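Local coordinates for protein RNA-dependent RNA Polymerase (PDB 6TZ0) that catalyses RNA-templated RNA synthesis inside a double-stranded RNA virus, making plus strands conservatively in transcription and probably complementary minus strands in genome replication, at residues Ser544-Ala549 with Asp680-Ile685; Leu655-Glu660 with Thr673-Leu678. One frame throughout, in Å; residues are numbered along the deposited sequence.

Contact 1. Residues Ser544-Ala549 with Asp680-Ile685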
loop_
_atom_site.group_PDB
_atom_site.type_symbol
_atom_site.label_atom_id
_atom_site.label_comp_id
_atom_site.label_asym_id
_atom_site.label_seq_id
_atom_site.Cartn_x
_atom_site.Cartn_y
_atom_site.Cartn_z
ATOM N N SER A 544 9.570 18.699 18.082
ATOM C CA SER A 544 9.798 18.908 16.655
ATOM C C SER A 544 8.971 17.912 15.856
ATOM O O SER A 544 9.302 16.724 15.808
ATOM C CB SER A 544 11.279 18.781 16.307
ATOM O OG SER A 544 11.497 18.978 14.923
ATOM N N SER A 545 7.904 18.398 15.228
ATOM C CA SER A 545 7.129 17.609 14.275
ATOM C C SER A 545 7.562 17.973 12.858
ATOM O O SER A 545 6.816 18.559 12.082
ATOM C CB SER A 545 5.636 17.845 14.472
ATOM O OG SER A 545 5.221 17.459 15.762
ATOM N N ILE A 546 8.809 17.622 12.544
ATOM C CA ILE A 546 9.399 17.971 11.256
ATOM C C ILE A 546 8.688 17.215 10.137
ATOM O O ILE A 546 8.407 16.014 10.248
ATOM C CB ILE A 546 10.917 17.714 11.284
ATOM C CG1 ILE A 546 11.583 18.077 9.957
ATOM C CG2 ILE A 546 11.259 16.314 11.758
ATOM C CD1 ILE A 546 11.583 19.535 9.682
ATOM N N ASP A 547 8.335 17.937 9.077
ATOM C CA ASP A 547 7.500 17.411 8.004
ATOM C C ASP A 547 8.265 17.496 6.693
ATOM O O ASP A 547 8.737 18.573 6.316
ATOM C CB ASP A 547 6.189 18.191 7.907
ATOM C CG ASP A 547 5.146 17.490 7.058
ATOM O OD1 ASP A 547 5.405 16.373 6.564
ATOM O OD2 ASP A 547 4.055 18.066 6.880
ATOM N N VAL A 548 8.368 16.369 5.997
ATOM C CA VAL A 548 9.000 16.303 4.687
ATOM C C VAL A 548 7.900 16.325 3.639
ATOM O O VAL A 548 7.102 15.386 3.547
ATOM C CB VAL A 548 9.869 15.046 4.542
ATOM C CG1 VAL A 548 10.486 15.000 3.159
ATOM C CG2 VAL A 548 10.931 15.006 5.622
ATOM N N ALA A 549 7.857 17.388 2.846
ATOM C CA ALA A 549 6.795 17.569 1.864
ATOM C C ALA A 549 7.056 16.677 0.657
ATOM O O ALA A 549 8.017 16.896 -0.083
ATOM C CB ALA A 549 6.708 19.033 1.448
ATOM N N ASP A 680 7.674 9.061 6.337
ATOM C CA ASP A 680 7.267 10.438 6.045
ATOM C C ASP A 680 6.795 11.192 7.299
ATOM O O ASP A 680 6.564 12.403 7.227
ATOM C CB ASP A 680 6.185 10.512 4.949
ATOM C CG ASP A 680 6.188 11.831 4.201
ATOM O OD1 ASP A 680 7.103 12.643 4.429
ATOM O OD2 ASP A 680 5.266 12.059 3.393
ATOM N N ASP A 681 6.687 10.532 8.453
ATOM C CA ASP A 681 6.343 11.163 9.724
ATOM C C ASP A 681 7.501 10.986 10.687
ATOM O O ASP A 681 7.745 9.877 11.166
ATOM C CB ASP A 681 5.074 10.569 10.330
ATOM C CG ASP A 681 3.820 11.134 9.731
ATOM O OD1 ASP A 681 3.830 12.315 9.329
ATOM O OD2 ASP A 681 2.813 10.400 9.670
ATOM N N ILE A 682 8.194 12.075 10.992
ATOM C CA ILE A 682 9.274 12.079 11.967
ATOM C C ILE A 682 8.782 12.869 13.171
ATOM O O ILE A 682 8.104 13.888 13.014
ATOM C CB ILE A 682 10.571 12.695 11.397
ATOM C CG1 ILE A 682 10.956 12.078 10.057
ATOM C CG2 ILE A 682 11.740 12.516 12.348
ATOM C CD1 ILE A 682 10.572 12.926 8.859
ATOM N N MET A 683 9.099 12.389 14.370
ATOM C CA MET A 683 8.763 13.091 15.606
ATOM C C MET A 683 10.004 13.152 16.487
ATOM O O MET A 683 10.354 12.162 17.127
ATOM C CB MET A 683 7.623 12.395 16.328
ATOM C CG MET A 683 7.187 13.108 17.571
ATOM S SD MET A 683 5.873 12.261 18.441
ATOM C CE MET A 683 6.777 10.919 19.185
ATOM N N GLU A 684 10.650 14.307 16.547
ATOM C CA GLU A 684 11.876 14.485 17.312
ATOM C C GLU A 684 11.592 15.217 18.614
ATOM O O GLU A 684 10.859 16.207 18.635
ATOM C CB GLU A 684 12.905 15.263 16.499
ATOM C CG GLU A 684 13.389 14.523 15.282
ATOM C CD GLU A 684 14.302 15.363 14.432
ATOM O OE1 GLU A 684 14.414 16.576 14.698
ATOM O OE2 GLU A 684 14.916 14.818 13.495
ATOM N N ILE A 685 12.181 14.728 19.699
ATOM C CA ILE A 685 12.062 15.349 21.013
ATOM C C ILE A 685 13.465 15.626 21.535
ATOM O O ILE A 685 14.261 14.698 21.716
ATOM C CB ILE A 685 11.276 14.465 21.991
ATOM C CG1 ILE A 685 9.847 14.260 21.495
ATOM C CG2 ILE A 685 11.216 15.111 23.343
ATOM C CD1 ILE A 685 9.106 13.184 22.217
#
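Ser544 is joined to Glu684 by a two-bond antiparallel hydrogen-bonded pair: Ser544 N donates to Glu684 O at 2.9 Å, and Glu684 N returns a bond to Ser544 O. Both side chains lie on the same face of the sheet, where Ser544 CB packs against Glu684 CB at 3.9 Å. Ser545 points its CB away from the partner strand, and its OG accepts a hydrogen bond from Val721 N. From here the strands drift apart, the CA atoms of Ile546 and Ile682 being 5.9 Å apart, and side chains take over. With CG1 of Ile546 anti to its backbone N (chi1 -180°), the CG2 branch lies between the backbone N and the carbonyl carbon, and this branch meets Ile682 CB at 3.7 Å; the two isoleucines run side by side in the same direction. Asp547 points its CB away from the partner strand, yet its carboxylate swings back, with OD1 4.6 Å from Asp680 OD1. Val548 then crosses Ile682 obliquely, CG2 to CD1 at 3.9 Å, and the Asp680 carboxylate lies near Val548 at the end of the strand. The carboxylates of Asp547, Asp680 and Asp681 thus gather at this end of the strand pair. Magnesium ions have been seen on Asp547, Val548, Asp680 and Asp681 in a structure of this protein, though none is bound here; oxygen ligands brought together from both segments are consistent with a site for the magnesium ions of nucleotidyl transfer.

Contact 2. Residues Leu655-Glu660 with Thr673-Leu678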
loop_
_atom_site.group_PDB
_atom_site.type_symbol
_atom_site.label_atom_id
_atom_site.label_comp_id
_atom_site.label_asym_id
_atom_site.label_seq_id
_atom_site.Cartn_x
_atom_site.Cartn_y
_atom_site.Cartn_z
ATOM N N LEU A 655 19.539 8.580 9.023
ATOM C CA LEU A 655 20.018 9.958 8.914
ATOM C C LEU A 655 20.021 10.668 10.262
ATOM O O LEU A 655 20.997 11.344 10.603
ATOM C CB LEU A 655 19.182 10.754 7.915
ATOM C CG LEU A 655 19.250 10.458 6.422
ATOM C CD1 LEU A 655 18.257 11.341 5.702
ATOM C CD2 LEU A 655 20.635 10.677 5.877
ATOM N N VAL A 656 18.971 10.484 11.068
ATOM C CA VAL A 656 18.892 11.195 12.343
ATOM C C VAL A 656 19.913 10.652 13.344
ATOM O O VAL A 656 20.682 11.419 13.947
ATOM C CB VAL A 656 17.458 11.139 12.898
ATOM C CG1 VAL A 656 17.409 11.681 14.308
ATOM C CG2 VAL A 656 16.546 11.957 12.024
ATOM N N ARG A 657 19.950 9.331 13.534
ATOM C CA ARG A 657 20.869 8.776 14.519
ATOM C C ARG A 657 22.326 8.876 14.069
ATOM O O ARG A 657 23.226 9.051 14.905
ATOM C CB ARG A 657 20.482 7.338 14.815
ATOM C CG ARG A 657 19.157 7.179 15.519
ATOM C CD ARG A 657 19.264 7.667 16.944
ATOM N NE ARG A 657 18.060 7.380 17.712
ATOM C CZ ARG A 657 17.880 7.744 18.975
ATOM N NH1 ARG A 657 18.825 8.416 19.605
ATOM N NH2 ARG A 657 16.756 7.444 19.602
ATOM N N GLY A 658 22.584 8.821 12.762
ATOM C CA GLY A 658 23.925 9.063 12.285
ATOM C C GLY A 658 24.340 10.509 12.396
ATOM O O GLY A 658 25.526 10.798 12.536
ATOM N N ASN A 659 23.384 11.439 12.334
ATOM C CA ASN A 659 23.732 12.825 12.613
ATOM C C ASN A 659 24.081 13.013 14.079
ATOM O O ASN A 659 24.939 13.836 14.408
ATOM C CB ASN A 659 22.587 13.756 12.238
ATOM C CG ASN A 659 23.026 15.193 12.131
ATOM O OD1 ASN A 659 24.215 15.494 12.151
ATOM N ND2 ASN A 659 22.068 16.096 12.068
ATOM N N GLU A 660 23.423 12.260 14.962
ATOM C CA GLU A 660 23.794 12.268 16.377
ATOM C C GLU A 660 25.230 11.783 16.578
ATOM O O GLU A 660 26.024 12.423 17.284
ATOM C CB GLU A 660 22.800 11.413 17.165
ATOM C CG GLU A 660 22.976 11.421 18.661
ATOM C CD GLU A 660 21.872 10.670 19.377
ATOM O OE1 GLU A 660 21.002 10.104 18.692
ATOM O OE2 GLU A 660 21.863 10.659 20.625
ATOM N N THR A 673 16.295 12.998 22.823
ATOM C CA THR A 673 15.815 11.977 23.744
ATOM C C THR A 673 15.227 10.774 23.012
ATOM O O THR A 673 15.732 9.656 23.142
ATOM C CB THR A 673 14.777 12.580 24.681
ATOM O OG1 THR A 673 13.671 13.033 23.904
ATOM C CG2 THR A 673 15.362 13.754 25.412
ATOM N N THR A 674 14.156 10.986 22.249
ATOM C CA THR A 674 13.540 9.930 21.456
ATOM C C THR A 674 13.179 10.474 20.083
ATOM O O THR A 674 12.984 11.676 19.899
ATOM C CB THR A 674 12.260 9.348 22.100
ATOM O OG1 THR A 674 11.305 10.389 22.322
ATOM C CG2 THR A 674 12.540 8.618 23.411
ATOM N N ILE A 675 13.105 9.566 19.113
ATOM C CA ILE A 675 12.478 9.833 17.828
ATOM C C ILE A 675 11.515 8.694 17.533
ATOM O O ILE A 675 11.731 7.554 17.952
ATOM C CB ILE A 675 13.486 10.013 16.662
ATOM C CG1 ILE A 675 14.365 8.786 16.485
ATOM C CG2 ILE A 675 14.343 11.238 16.856
ATOM C CD1 ILE A 675 15.128 8.776 15.193
ATOM N N LYS A 676 10.421 9.015 16.843
ATOM C CA LYS A 676 9.466 8.021 16.368
ATOM C C LYS A 676 9.179 8.272 14.896
ATOM O O LYS A 676 8.887 9.405 14.505
ATOM C CB LYS A 676 8.170 8.049 17.175
ATOM C CG LYS A 676 8.326 7.568 18.594
ATOM C CD LYS A 676 8.655 6.092 18.613
ATOM C CE LYS A 676 8.774 5.568 20.026
ATOM N NZ LYS A 676 9.137 4.130 20.055
ATOM N N ILE A 677 9.300 7.227 14.078
ATOM C CA ILE A 677 9.198 7.331 12.626
ATOM C C ILE A 677 8.279 6.228 12.113
ATOM O O ILE A 677 8.367 5.082 12.564
ATOM C CB ILE A 677 10.594 7.253 11.959
ATOM C CG1 ILE A 677 11.445 8.454 12.351
ATOM C CG2 ILE A 677 10.507 7.240 10.450
ATOM C CD1 ILE A 677 12.872 8.319 11.993
ATOM N N LEU A 678 7.371 6.577 11.188
ATOM C CA LEU A 678 6.576 5.569 10.491
ATOM C C LEU A 678 6.572 5.818 8.978
ATOM O O LEU A 678 5.654 5.393 8.276
ATOM C CB LEU A 678 5.154 5.521 11.069
ATOM C CG LEU A 678 4.354 4.221 10.908
ATOM C CD1 LEU A 678 5.101 3.135 11.604
ATOM C CD2 LEU A 678 2.962 4.315 11.463
#
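Val656 and Ile675 reach toward each other tip to tip, bringing Val656 CG1 to 3.8 Å from Ile675 CD1 between helix and strand. Ile675 places CG1 between its backbone N and carbonyl carbon (chi1 58°), and its CG2 branch also faces Val656 CG1, at 4.0 Å. Arg657 approaches differently: its chain is bent at chi2 and slides past Ile675 in the opposite direction; NE lies 4.1 Å from Ile675 CD1, which sits obliquely to the guanidinium. The guanidinium continues toward the strand backbone, with Thr673 O near its plane at the edge, 4.3 Å from Arg657 NH2 and not bonded to it. One helical turn on, Glu660 steadies this group through a salt bridge, Arg657 NH1 to Glu660 OE1 at 2.9 Å. The acceptor uses its syn lone pair and stands 17° out of the guanidinium plane. Leu672 adds contacts to Val656, Arg657 and Glu660. Helical residues 655-660 and strand residues 673-677 run roughly antiparallel (157°), their axes 10.7 Å apart at closest approach. This is a helix packed on the palm sheet of a viral RNA polymerase: helix 644-665 corresponds to the motif B helix, and the strand leads into the GDD turn of motif C.

Overall arrangement
The two contacts lie about 10 Å apart, centre to centre, within the central polymerase domain. They share one antiparallel sheet, ordered 672-677, 682-687, 541-548, 711-716. Along the chain, strand 541-548 comes first, then helix 644-665, and finally the hairpin of strands 672-677 and 682-687, so contact 2 forms within the long excursion that contact 1 closes. The hairpin links them directly: Met683 N lies 3.0 Å from Lys676 O, and Glu684 packs on both Val656 and Ile675. Contact 1 thus sets motif A beside the GDD turn at the magnesium site, while contact 2 backs the same palm sheet with the motif B helix.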